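PDB 2I7H: nitroreductase-like family protein, which belongs to the FMN-dependent nitroreductase family and binds flavin mononucleotide in pockets built by the two subunits of a dimer. Local coordinates for residues K15-V20 with N122-A127; P44-R49 with R109-A114; D87-L90 with A94-V97. One frame throughout, in Å; residues are numbered along the deposited sequence.

Interaction 1: residues K15-V20 with N122-A127; sequences KERRSV and NFQLLA. With FMN (flavin mononucleotide), chain G.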
loop_
_atom_site.group_PDB
_atom_site.type_symbol
_atom_site.label_atom_id
_atom_site.label_comp_id
_atom_site.label_asym_id
_atom_site.label_seq_id
_atom_site.Cartn_x
_atom_site.Cartn_y
_atom_site.Cartn_z
ATOM N N LYS A 15 -6.493 10.680 6.762
ATOM C CA LYS A 15 -6.695 10.651 8.212
ATOM C C LYS A 15 -8.133 10.398 8.667
ATOM O O LYS A 15 -8.358 9.956 9.805
ATOM C CB LYS A 15 -6.164 11.928 8.855
ATOM C CG LYS A 15 -4.690 12.223 8.536
ATOM C CD LYS A 15 -4.101 13.228 9.521
ATOM C CE LYS A 15 -4.970 14.477 9.649
ATOM N NZ LYS A 15 -4.805 15.388 8.479
ATOM N N GLU A 16 -9.099 10.657 7.797
ATOM C CA GLU A 16 -10.500 10.525 8.164
ATOM C C GLU A 16 -11.060 9.151 7.781
ATOM O O GLU A 16 -11.952 8.644 8.448
ATOM C CB GLU A 16 -11.327 11.675 7.565
ATOM C CG GLU A 16 -11.099 13.026 8.258
ATOM C CD GLU A 16 -11.844 14.207 7.605
ATOM O OE1 GLU A 16 -12.622 13.987 6.641
ATOM O OE2 GLU A 16 -11.661 15.368 8.069
ATOM N N ARG A 17 -10.527 8.556 6.716
ATOM C CA ARG A 17 -10.833 7.167 6.344
ATOM C C ARG A 17 -10.859 6.240 7.554
ATOM O O ARG A 17 -9.943 6.241 8.380
ATOM C CB ARG A 17 -9.802 6.641 5.314
ATOM C CG ARG A 17 -10.114 5.261 4.721
ATOM C CD ARG A 17 -8.825 4.405 4.456
ATOM N NE ARG A 17 -7.980 4.269 5.656
ATOM C CZ ARG A 17 -8.136 3.376 6.645
ATOM N NH1 ARG A 17 -9.123 2.489 6.630
ATOM N NH2 ARG A 17 -7.310 3.391 7.697
ATOM N N ARG A 18 -11.940 5.476 7.659
ATOM C CA ARG A 18 -12.082 4.444 8.678
ATOM C C ARG A 18 -12.484 3.151 7.996
ATOM O O ARG A 18 -13.223 3.168 7.005
ATOM C CB ARG A 18 -13.186 4.800 9.692
ATOM C CG ARG A 18 -13.050 6.107 10.447
ATOM C CD ARG A 18 -12.107 5.964 11.625
ATOM N NE ARG A 18 -10.810 6.424 11.162
ATOM C CZ ARG A 18 -10.335 7.653 11.340
ATOM N NH1 ARG A 18 -10.999 8.563 12.059
ATOM N NH2 ARG A 18 -9.168 7.943 10.814
ATOM N N SER A 19 -12.010 2.033 8.543
ATOM C CA SER A 19 -12.546 0.722 8.215
ATOM C C SER A 19 -14.000 0.661 8.675
ATOM O O SER A 19 -14.307 0.915 9.843
ATOM C CB SER A 19 -11.724 -0.368 8.901
ATOM O OG SER A 19 -10.440 -0.437 8.300
ATOM N N VAL A 20 -14.894 0.332 7.745
ATOM C CA VAL A 20 -16.320 0.282 8.028
ATOM C C VAL A 20 -16.758 -1.165 7.832
ATOM O O VAL A 20 -16.442 -1.779 6.816
ATOM C CB VAL A 20 -17.086 1.280 7.119
ATOM C CG1 VAL A 20 -18.579 1.039 7.163
ATOM C CG2 VAL A 20 -16.763 2.700 7.531
ATOM N N ASN A 122 -5.164 3.003 -2.355
ATOM C CA ASN A 122 -5.721 3.988 -3.283
ATOM C C ASN A 122 -7.226 3.858 -3.340
ATOM O O ASN A 122 -7.945 4.840 -3.228
ATOM C CB ASN A 122 -5.227 3.734 -4.700
ATOM C CG ASN A 122 -3.873 4.316 -4.983
ATOM O OD1 ASN A 122 -3.318 5.113 -4.225
ATOM N ND2 ASN A 122 -3.334 3.922 -6.120
ATOM N N PHE A 123 -7.689 2.626 -3.564
ATOM C CA PHE A 123 -9.108 2.354 -3.709
ATOM C C PHE A 123 -9.872 2.789 -2.463
ATOM O O PHE A 123 -10.943 3.377 -2.571
ATOM C CB PHE A 123 -9.388 0.871 -3.945
ATOM C CG PHE A 123 -10.837 0.581 -4.008
ATOM C CD1 PHE A 123 -11.559 0.780 -5.214
ATOM C CD2 PHE A 123 -11.524 0.212 -2.864
ATOM C CE1 PHE A 123 -12.913 0.552 -5.238
ATOM C CE2 PHE A 123 -12.880 -0.012 -2.893
ATOM C CZ PHE A 123 -13.580 0.155 -4.062
ATOM N N GLN A 124 -9.314 2.483 -1.293
ATOM C CA GLN A 124 -9.971 2.795 -0.021
ATOM C C GLN A 124 -10.129 4.306 0.151
ATOM O O GLN A 124 -11.171 4.767 0.609
ATOM C CB GLN A 124 -9.202 2.189 1.142
ATOM C CG GLN A 124 -9.326 0.654 1.314
ATOM C CD GLN A 124 -8.818 0.253 2.727
ATOM O OE1 GLN A 124 -7.773 0.725 3.162
ATOM N NE2 GLN A 124 -9.574 -0.554 3.442
ATOM N N LEU A 125 -9.108 5.055 -0.277
ATOM C CA LEU A 125 -9.102 6.516 -0.250
ATOM C C LEU A 125 -10.109 7.116 -1.229
ATOM O O LEU A 125 -10.937 7.938 -0.864
ATOM C CB LEU A 125 -7.679 7.043 -0.539
ATOM C CG LEU A 125 -6.647 6.724 0.530
ATOM C CD1 LEU A 125 -5.235 7.236 0.148
ATOM C CD2 LEU A 125 -7.118 7.257 1.881
ATOM N N LEU A 126 -10.030 6.671 -2.472
ATOM C CA LEU A 126 -11.007 6.987 -3.507
ATOM C C LEU A 126 -12.454 6.733 -3.089
ATOM O O LEU A 126 -13.331 7.571 -3.328
ATOM C CB LEU A 126 -10.660 6.218 -4.792
ATOM C CG LEU A 126 -9.349 6.668 -5.454
ATOM C CD1 LEU A 126 -8.758 5.625 -6.366
ATOM C CD2 LEU A 126 -9.530 7.975 -6.227
ATOM N N ALA A 127 -12.700 5.577 -2.474
ATOM C CA ALA A 127 -14.035 5.226 -2.018
ATOM C C ALA A 127 -14.480 6.154 -0.884
ATOM O O ALA A 127 -15.594 6.659 -0.895
ATOM C CB ALA A 127 -14.110 3.705 -1.617
HETATM N N1 FMN G . -10.197 -5.658 9.704
HETATM C C2 FMN G . -11.035 -6.725 10.016
HETATM O O2 FMN G . -12.056 -6.527 10.671
HETATM N N3 FMN G . -10.722 -8.003 9.584
HETATM C C4 FMN G . -9.559 -8.188 8.845
HETATM O O4 FMN G . -9.112 -9.309 8.669
HETATM C C4A FMN G . -8.732 -7.119 8.539
HETATM N N5 FMN G . -7.583 -7.349 7.800
HETATM C C5A FMN G . -6.734 -6.288 7.500
HETATM C C6 FMN G . -5.605 -6.580 6.759
HETATM C C7 FMN G . -4.697 -5.613 6.384
HETATM C C7M FMN G . -3.673 -5.992 5.356
HETATM C C8 FMN G . -4.929 -4.298 6.781
HETATM C C8M FMN G . -3.991 -3.234 6.276
HETATM C C9 FMN G . -6.085 -3.988 7.541
HETATM C C9A FMN G . -7.009 -4.980 7.921
HETATM N N10 FMN G . -8.192 -4.745 8.686
HETATM C C10 FMN G . -9.043 -5.827 8.969
HETATM C "C1'" FMN G . -8.425 -3.460 9.457
HETATM C "C2'" FMN G . -7.778 -3.525 10.845
HETATM O "O2'" FMN G . -8.391 -4.527 11.604
HETATM C "C3'" FMN G . -7.681 -2.227 11.689
HETATM O "O3'" FMN G . -8.600 -2.140 12.761
HETATM C "C4'" FMN G . -7.847 -0.931 10.938
HETATM O "O4'" FMN G . -7.161 -0.949 9.711
HETATM C "C5'" FMN G . -7.335 0.199 11.825
HETATM O "O5'" FMN G . -8.412 1.113 11.908
HETATM P P FMN G . -8.843 1.971 10.596
HETATM O O1P FMN G . -10.285 2.414 10.753
HETATM O O2P FMN G . -7.941 3.179 10.579
HETATM O O3P FMN G . -8.654 1.218 9.284
HETATM O O HOH W 1 -9.578 -1.488 5.901
#
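Arg17, the first residue to leave helical geometry at the end of helix 10-16, lays its side chain against Gln124 and Leu125 of helix 106-129. From CB, which points at that helix, CG continues anti to the backbone N (chi1 -173°). A bend at chi2 then lays CD of Arg17 4.0 Å from CB of Gln124 and 4.2 Å from CD2 of Leu125, and a second bend at chi3 (54°) turns the guanidinium toward the phosphate of flavin mononucleotide. There NH1 of Arg17 donates to O3P of the flavin nucleotide at 3.0 Å, and NH2 donates to the same oxygen and, more weakly, to O2P; NH2 also makes a weak hydrogen bond to the carbonyl oxygen of Trp42 of the second subunit. O3P lies in the guanidinium plane, at its edge. In this nitroreductase fold the loop just after helix 10-16 wraps the phosphate, and Arg18 of the same pocket passes near O1P. Ser19 grips the phosphate twice: its backbone N donates to O1P at 2.8 Å, and its OG to O3P at 2.6 Å, so that O3P takes three donors from Arg17 and Ser19 together. The basic surroundings would be expected to stabilise the phosphate charge. Gln124 runs obliquely past Arg17 with its amide plane only 11° from that of the guanidinium, although no hydrogen bond joins the two groups. NE2 of Gln124 instead donates to a water at 2.6 Å, and that water donates to OG of Ser19.

Interaction 2: residues P44-R49 with R109-A114; sequences PNHKHR and RDEDYA. With FMN (flavin mononucleotide), chain J.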
loop_
_atom_site.group_PDB
_atom_site.type_symbol
_atom_site.label_atom_id
_atom_site.label_comp_id
_atom_site.label_asym_id
_atom_site.label_seq_id
_atom_site.Cartn_x
_atom_site.Cartn_y
_atom_site.Cartn_z
ATOM N N PRO A 44 1.757 2.909 -7.765
ATOM C CA PRO A 44 3.103 2.568 -8.244
ATOM C C PRO A 44 3.179 1.054 -8.440
ATOM O O PRO A 44 2.567 0.281 -7.681
ATOM C CB PRO A 44 3.991 2.938 -7.055
ATOM C CG PRO A 44 3.089 2.825 -5.871
ATOM C CD PRO A 44 1.808 3.445 -6.396
ATOM N N ASN A 45 3.903 0.627 -9.455
ATOM C CA ASN A 45 4.077 -0.787 -9.690
ATOM C C ASN A 45 5.304 -1.007 -10.508
ATOM O O ASN A 45 5.434 -0.466 -11.608
ATOM C CB ASN A 45 2.843 -1.435 -10.334
ATOM C CG ASN A 45 2.500 -0.861 -11.680
ATOM O OD1 ASN A 45 2.527 -1.578 -12.669
ATOM N ND2 ASN A 45 2.097 0.426 -11.719
ATOM N N HIS A 46 6.203 -1.813 -9.975
ATOM C CA HIS A 46 7.514 -1.924 -10.559
ATOM C C HIS A 46 7.409 -2.547 -11.945
ATOM O O HIS A 46 6.666 -3.502 -12.150
ATOM C CB HIS A 46 8.506 -2.656 -9.636
ATOM C CG HIS A 46 9.943 -2.375 -9.959
ATOM N ND1 HIS A 46 10.834 -3.355 -10.339
ATOM C CD2 HIS A 46 10.634 -1.214 -10.011
ATOM C CE1 HIS A 46 12.015 -2.816 -10.581
ATOM N NE2 HIS A 46 11.922 -1.517 -10.383
ATOM N N LYS A 47 8.137 -1.948 -12.885
ATOM C CA LYS A 47 8.218 -2.408 -14.269
ATOM C C LYS A 47 6.868 -2.445 -14.996
ATOM O O LYS A 47 6.741 -3.055 -16.056
ATOM C CB LYS A 47 8.941 -3.757 -14.350
ATOM C CG LYS A 47 10.386 -3.717 -13.880
ATOM C CD LYS A 47 11.276 -2.919 -14.831
ATOM C CE LYS A 47 12.750 -3.174 -14.552
ATOM N NZ LYS A 47 13.588 -2.873 -15.748
ATOM N N HIS A 48 5.868 -1.778 -14.417
ATOM C CA HIS A 48 4.522 -1.691 -15.015
ATOM C C HIS A 48 3.923 -3.096 -15.220
ATOM O O HIS A 48 3.313 -3.403 -16.267
ATOM C CB HIS A 48 4.569 -0.855 -16.321
ATOM C CG HIS A 48 3.229 -0.399 -16.810
ATOM N ND1 HIS A 48 2.509 0.606 -16.193
ATOM C CD2 HIS A 48 2.476 -0.811 -17.864
ATOM C CE1 HIS A 48 1.371 0.787 -16.845
ATOM N NE2 HIS A 48 1.325 -0.062 -17.858
ATOM N N ARG A 49 4.127 -3.954 -14.219
ATOM C CA ARG A 49 3.591 -5.328 -14.248
ATOM C C ARG A 49 2.106 -5.359 -13.916
ATOM O O ARG A 49 1.443 -6.359 -14.197
ATOM C CB ARG A 49 4.354 -6.277 -13.317
ATOM C CG ARG A 49 5.738 -6.618 -13.784
ATOM C CD ARG A 49 6.308 -7.809 -13.020
ATOM N NE ARG A 49 6.617 -7.478 -11.631
ATOM C CZ ARG A 49 7.791 -7.019 -11.194
ATOM N NH1 ARG A 49 7.968 -6.772 -9.890
ATOM N NH2 ARG A 49 8.781 -6.828 -12.056
ATOM N N ARG A 109 7.907 -10.890 -6.339
ATOM C CA ARG A 109 6.646 -11.142 -5.622
ATOM C C ARG A 109 6.375 -10.048 -4.580
ATOM O O ARG A 109 5.239 -9.611 -4.410
ATOM C CB ARG A 109 6.672 -12.546 -4.979
ATOM C CG ARG A 109 5.468 -12.934 -4.196
ATOM C CD ARG A 109 5.331 -12.254 -2.791
ATOM N NE ARG A 109 6.547 -12.404 -1.982
ATOM C CZ ARG A 109 6.994 -13.585 -1.572
ATOM N NH1 ARG A 109 6.290 -14.662 -1.902
ATOM N NH2 ARG A 109 8.125 -13.679 -0.861
ATOM N N ASP A 110 7.412 -9.666 -3.831
ATOM C CA ASP A 110 7.304 -8.607 -2.846
ATOM C C ASP A 110 6.916 -7.296 -3.501
ATOM O O ASP A 110 6.035 -6.602 -3.017
ATOM C CB ASP A 110 8.630 -8.443 -2.072
ATOM C CG ASP A 110 8.863 -9.560 -1.063
ATOM O OD1 ASP A 110 7.978 -10.436 -0.864
ATOM O OD2 ASP A 110 9.966 -9.594 -0.516
ATOM N N GLU A 111 7.601 -6.940 -4.584
ATOM C CA GLU A 111 7.223 -5.784 -5.412
ATOM C C GLU A 111 5.762 -5.842 -5.874
ATOM O O GLU A 111 5.042 -4.873 -5.779
ATOM C CB GLU A 111 8.147 -5.668 -6.645
ATOM C CG GLU A 111 9.453 -5.000 -6.340
ATOM C CD GLU A 111 10.521 -5.176 -7.433
ATOM O OE1 GLU A 111 10.315 -5.869 -8.429
ATOM O OE2 GLU A 111 11.622 -4.644 -7.255
ATOM N N ASP A 112 5.336 -6.978 -6.383
ATOM C CA ASP A 112 3.969 -7.104 -6.868
ATOM C C ASP A 112 2.958 -6.921 -5.743
ATOM O O ASP A 112 1.927 -6.252 -5.903
ATOM C CB ASP A 112 3.810 -8.447 -7.577
ATOM C CG ASP A 112 4.519 -8.464 -8.911
ATOM O OD1 ASP A 112 4.961 -7.383 -9.370
ATOM O OD2 ASP A 112 4.594 -9.535 -9.516
ATOM N N TYR A 113 3.269 -7.530 -4.612
ATOM C CA TYR A 113 2.453 -7.434 -3.421
ATOM C C TYR A 113 2.379 -5.984 -2.894
ATOM O O TYR A 113 1.290 -5.474 -2.581
ATOM C CB TYR A 113 3.019 -8.402 -2.375
ATOM C CG TYR A 113 2.210 -8.546 -1.142
ATOM C CD1 TYR A 113 1.061 -9.328 -1.122
ATOM C CD2 TYR A 113 2.577 -7.890 0.021
ATOM C CE1 TYR A 113 0.297 -9.457 0.042
ATOM C CE2 TYR A 113 1.815 -8.014 1.182
ATOM C CZ TYR A 113 0.705 -8.773 1.180
ATOM O OH TYR A 113 0.018 -8.896 2.346
ATOM N N ALA A 114 3.529 -5.316 -2.830
ATOM C CA ALA A 114 3.587 -3.884 -2.522
ATOM C C ALA A 114 2.633 -3.054 -3.407
ATOM O O ALA A 114 1.808 -2.268 -2.895
ATOM C CB ALA A 114 5.039 -3.374 -2.651
HETATM N N1 FMN J . 11.633 2.379 -9.133
HETATM C C2 FMN J . 13.005 2.268 -9.364
HETATM O O2 FMN J . 13.596 3.071 -10.089
HETATM N N3 FMN J . 13.727 1.248 -8.777
HETATM C C4 FMN J . 13.084 0.337 -7.954
HETATM O O4 FMN J . 13.737 -0.514 -7.363
HETATM C C4A FMN J . 11.710 0.444 -7.722
HETATM N N5 FMN J . 11.083 -0.478 -6.907
HETATM C C5A FMN J . 9.732 -0.384 -6.670
HETATM C C6 FMN J . 9.164 -1.329 -5.840
HETATM C C7 FMN J . 7.832 -1.334 -5.505
HETATM C C7M FMN J . 7.621 -1.854 -4.122
HETATM C C8 FMN J . 7.010 -0.349 -6.063
HETATM C C8M FMN J . 5.619 -0.154 -5.538
HETATM C C9 FMN J . 7.577 0.617 -6.911
HETATM C C9A FMN J . 8.955 0.628 -7.225
HETATM N N10 FMN J . 9.567 1.565 -8.098
HETATM C C10 FMN J . 10.961 1.482 -8.300
HETATM C "C1'" FMN J . 8.898 1.679 -9.441
HETATM C "C2'" FMN J . 7.830 2.756 -9.589
HETATM O "O2'" FMN J . 7.084 2.909 -8.388
HETATM C "C3'" FMN J . 6.934 2.320 -10.751
HETATM O "O3'" FMN J . 7.686 2.134 -11.935
HETATM C "C4'" FMN J . 5.855 3.323 -11.056
HETATM O "O4'" FMN J . 4.612 2.674 -11.138
HETATM C "C5'" FMN J . 6.144 3.963 -12.400
HETATM O "O5'" FMN J . 5.023 4.727 -12.750
HETATM P P FMN J . 4.512 5.917 -11.778
HETATM O O1P FMN J . 4.743 5.577 -10.316
HETATM O O2P FMN J . 3.005 6.037 -12.017
HETATM O O3P FMN J . 5.288 7.192 -12.153
HETATM O O HOH W 2 4.712 -4.647 -9.882
HETATM O O HOH W 3 11.251 -6.354 -10.900
HETATM O O HOH W 4 6.048 -2.767 -7.031
#
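His46 holds its CG anti to the backbone N (chi1 -159°), whereas Glu111 turns CG beside its own N (chi1 -81°) and runs on extended; together these torsions bring the imidazole and the carboxylate within reach of each other. Their planes lie 50° apart, and ND1 of His46 makes only a weak hydrogen bond to OE1 of Glu111, at 3.2 Å. Arg49 is the firmer tie. NH1 of Arg49 meets OE1 of Glu111 at 2.9 Å on the anti lone pair. In the conformer of Asp112 given here, one of two, NE of Arg49 reaches OD1 of Asp112 at 2.8 Å on the syn lone pair, while NH1 comes to that same oxygen from above the carboxylate plane. The result is a salt-bridge network in which one guanidinium edge serves two acids, and a water joins NH2 of Arg49 to OE1 of Glu111. OE2 of Glu111 is engaged separately, by Ser138 OG of the second subunit.

This corner lines a flavin mononucleotide pocket. The His46 ring lies close against the flavin, and CG of Glu111 packs on C6. The backbone N of Asn45 donates to the ribityl O4' at 2.7 Å. Through the Arg49 salt bridges the loop between helix 30-40 and strand 53-58 is fastened to helix 106-129, while Asp112 and Tyr113 of that helix rest on Met100 of strand 94-101.

Interaction 3: residues D87-L90 with A94-V97; sequences DRFL and AQIV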
loop_
_atom_site.group_PDB
_atom_site.type_symbol
_atom_site.label_atom_id
_atom_site.label_comp_id
_atom_site.label_asym_id
_atom_site.label_seq_id
_atom_site.Cartn_x
_atom_site.Cartn_y
_atom_site.Cartn_z
ATOM N N ASP A 87 -24.955 -14.052 6.828
ATOM C CA ASP A 87 -25.819 -12.911 7.026
ATOM C C ASP A 87 -25.071 -11.601 6.859
ATOM O O ASP A 87 -25.622 -10.626 6.312
ATOM C CB ASP A 87 -26.494 -12.990 8.391
ATOM C CG ASP A 87 -27.577 -14.038 8.429
ATOM O OD1 ASP A 87 -27.782 -14.742 7.409
ATOM O OD2 ASP A 87 -28.247 -14.171 9.478
ATOM N N ARG A 88 -23.820 -11.583 7.316
ATOM C CA ARG A 88 -22.961 -10.412 7.166
ATOM C C ARG A 88 -22.622 -10.100 5.701
ATOM O O ARG A 88 -22.708 -8.957 5.261
ATOM C CB ARG A 88 -21.674 -10.590 7.952
ATOM C CG ARG A 88 -21.183 -9.308 8.533
ATOM C CD ARG A 88 -19.721 -9.044 8.250
ATOM N NE ARG A 88 -18.814 -10.102 8.685
ATOM C CZ ARG A 88 -17.827 -10.599 7.938
ATOM N NH1 ARG A 88 -17.614 -10.160 6.708
ATOM N NH2 ARG A 88 -17.047 -11.541 8.427
ATOM N N PHE A 89 -22.215 -11.120 4.961
ATOM C CA PHE A 89 -21.821 -10.961 3.568
ATOM C C PHE A 89 -23.025 -10.523 2.733
ATOM O O PHE A 89 -22.892 -9.877 1.689
ATOM C CB PHE A 89 -21.304 -12.302 3.023
ATOM C CG PHE A 89 -19.847 -12.537 3.229
ATOM C CD1 PHE A 89 -19.295 -12.535 4.500
ATOM C CD2 PHE A 89 -19.020 -12.823 2.140
ATOM C CE1 PHE A 89 -17.941 -12.774 4.691
ATOM C CE2 PHE A 89 -17.668 -13.083 2.331
ATOM C CZ PHE A 89 -17.124 -13.057 3.617
ATOM N N LEU A 90 -24.203 -10.923 3.184
ATOM C CA LEU A 90 -25.413 -10.709 2.423
ATOM C C LEU A 90 -26.086 -9.374 2.764
ATOM O O LEU A 90 -27.034 -8.952 2.080
ATOM C CB LEU A 90 -26.346 -11.906 2.610
ATOM C CG LEU A 90 -26.272 -12.987 1.516
ATOM C CD1 LEU A 90 -24.955 -13.117 0.829
ATOM C CD2 LEU A 90 -26.705 -14.340 2.015
ATOM N N ALA A 94 -21.190 -5.136 -1.607
ATOM C CA ALA A 94 -20.213 -5.653 -2.554
ATOM C C ALA A 94 -19.050 -6.226 -1.786
ATOM O O ALA A 94 -18.718 -5.746 -0.694
ATOM C CB ALA A 94 -19.740 -4.539 -3.531
ATOM N N GLN A 95 -18.478 -7.295 -2.333
ATOM C CA GLN A 95 -17.152 -7.791 -1.949
ATOM C C GLN A 95 -16.251 -7.755 -3.169
ATOM O O GLN A 95 -16.681 -8.098 -4.278
ATOM C CB GLN A 95 -17.201 -9.227 -1.426
ATOM C CG GLN A 95 -17.710 -9.368 -0.015
ATOM C CD GLN A 95 -19.207 -9.601 0.055
ATOM O OE1 GLN A 95 -19.819 -10.152 -0.875
ATOM N NE2 GLN A 95 -19.810 -9.203 1.187
ATOM N N ILE A 96 -15.009 -7.337 -2.954
ATOM C CA ILE A 96 -13.973 -7.384 -3.974
ATOM C C ILE A 96 -12.774 -8.226 -3.511
ATOM O O ILE A 96 -12.049 -7.843 -2.597
ATOM C CB ILE A 96 -13.540 -5.975 -4.445
ATOM C CG1 ILE A 96 -14.762 -5.240 -5.014
ATOM C CG2 ILE A 96 -12.498 -6.098 -5.561
ATOM C CD1 ILE A 96 -14.485 -3.866 -5.512
ATOM N N VAL A 97 -12.611 -9.396 -4.123
ATOM C CA VAL A 97 -11.450 -10.231 -3.862
ATOM C C VAL A 97 -10.310 -9.681 -4.737
ATOM O O VAL A 97 -10.446 -9.577 -5.952
ATOM C CB VAL A 97 -11.732 -11.741 -4.140
ATOM C CG1 VAL A 97 -10.555 -12.563 -3.751
ATOM C CG2 VAL A 97 -12.989 -12.252 -3.413
#
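Phe89 and Gln95 meet where helix 75-90 is followed, after a short connection, by strand 94-101. The backbone is helical at Phe89 and extended at Gln95. Their CA atoms are 7.9 Å apart, the nearest such pair between 87-90 and 94-97. That gap is too wide for backbone to meet backbone, and the side chain of Gln95, directed at the helix, spans it. NE2 of Gln95 donates to the carbonyl oxygen of Phe89 at 3.2 Å; the bond is nearly straight, with an N-H...O angle of 173°. It arrives in the carbonyl plane on a lone pair, and the acceptor lies close to the amide plane. A bend at chi2 (92°) swings the amide of Gln95 into this position.

In the antiparallel sheet of this nitroreductase fold, strand 94-101 runs between strands 53-58 and 157-167, and the glutamine therefore ties an inner strand to Phe89 of the helix that precedes it. The two side chains cross at about a right angle, yet the ring and amide planes are only 28° apart. CD2 of Phe89 lies 3.8 Å from CD of Gln95, and NE2 passes equally close to that ring atom. OE1 of Gln95 is buried and has no hydrogen-bonding partner in the model. The Phe89 ring also packs on Leu65 and Val66 of helix 62-71 and meets His164 of strand 157-167 edge-to-face.

Interactions 1 and 2 share helix 106-129: residues 109-114 lie against one flavin mononucleotide, whereas 122-127 back the loop 15-20 that holds another. Both involve the second subunit, but their chemistry differs: interaction 1 is buried and directs positive charge and hydrogen-bond donors at a phosphate, whereas interaction 2 is partly buried and pairs arginine with two acids beside the flavin ring. Interaction 3 is a buried contact of another kind, one hydrogen bond from a side-chain amide to a backbone carbonyl with an aromatic neighbour, and no other chain touches its segments. It lies across the chain's centre from interaction 2, about 27 Å away between centres, and its strand 94-101 precedes the shared helix in sequence.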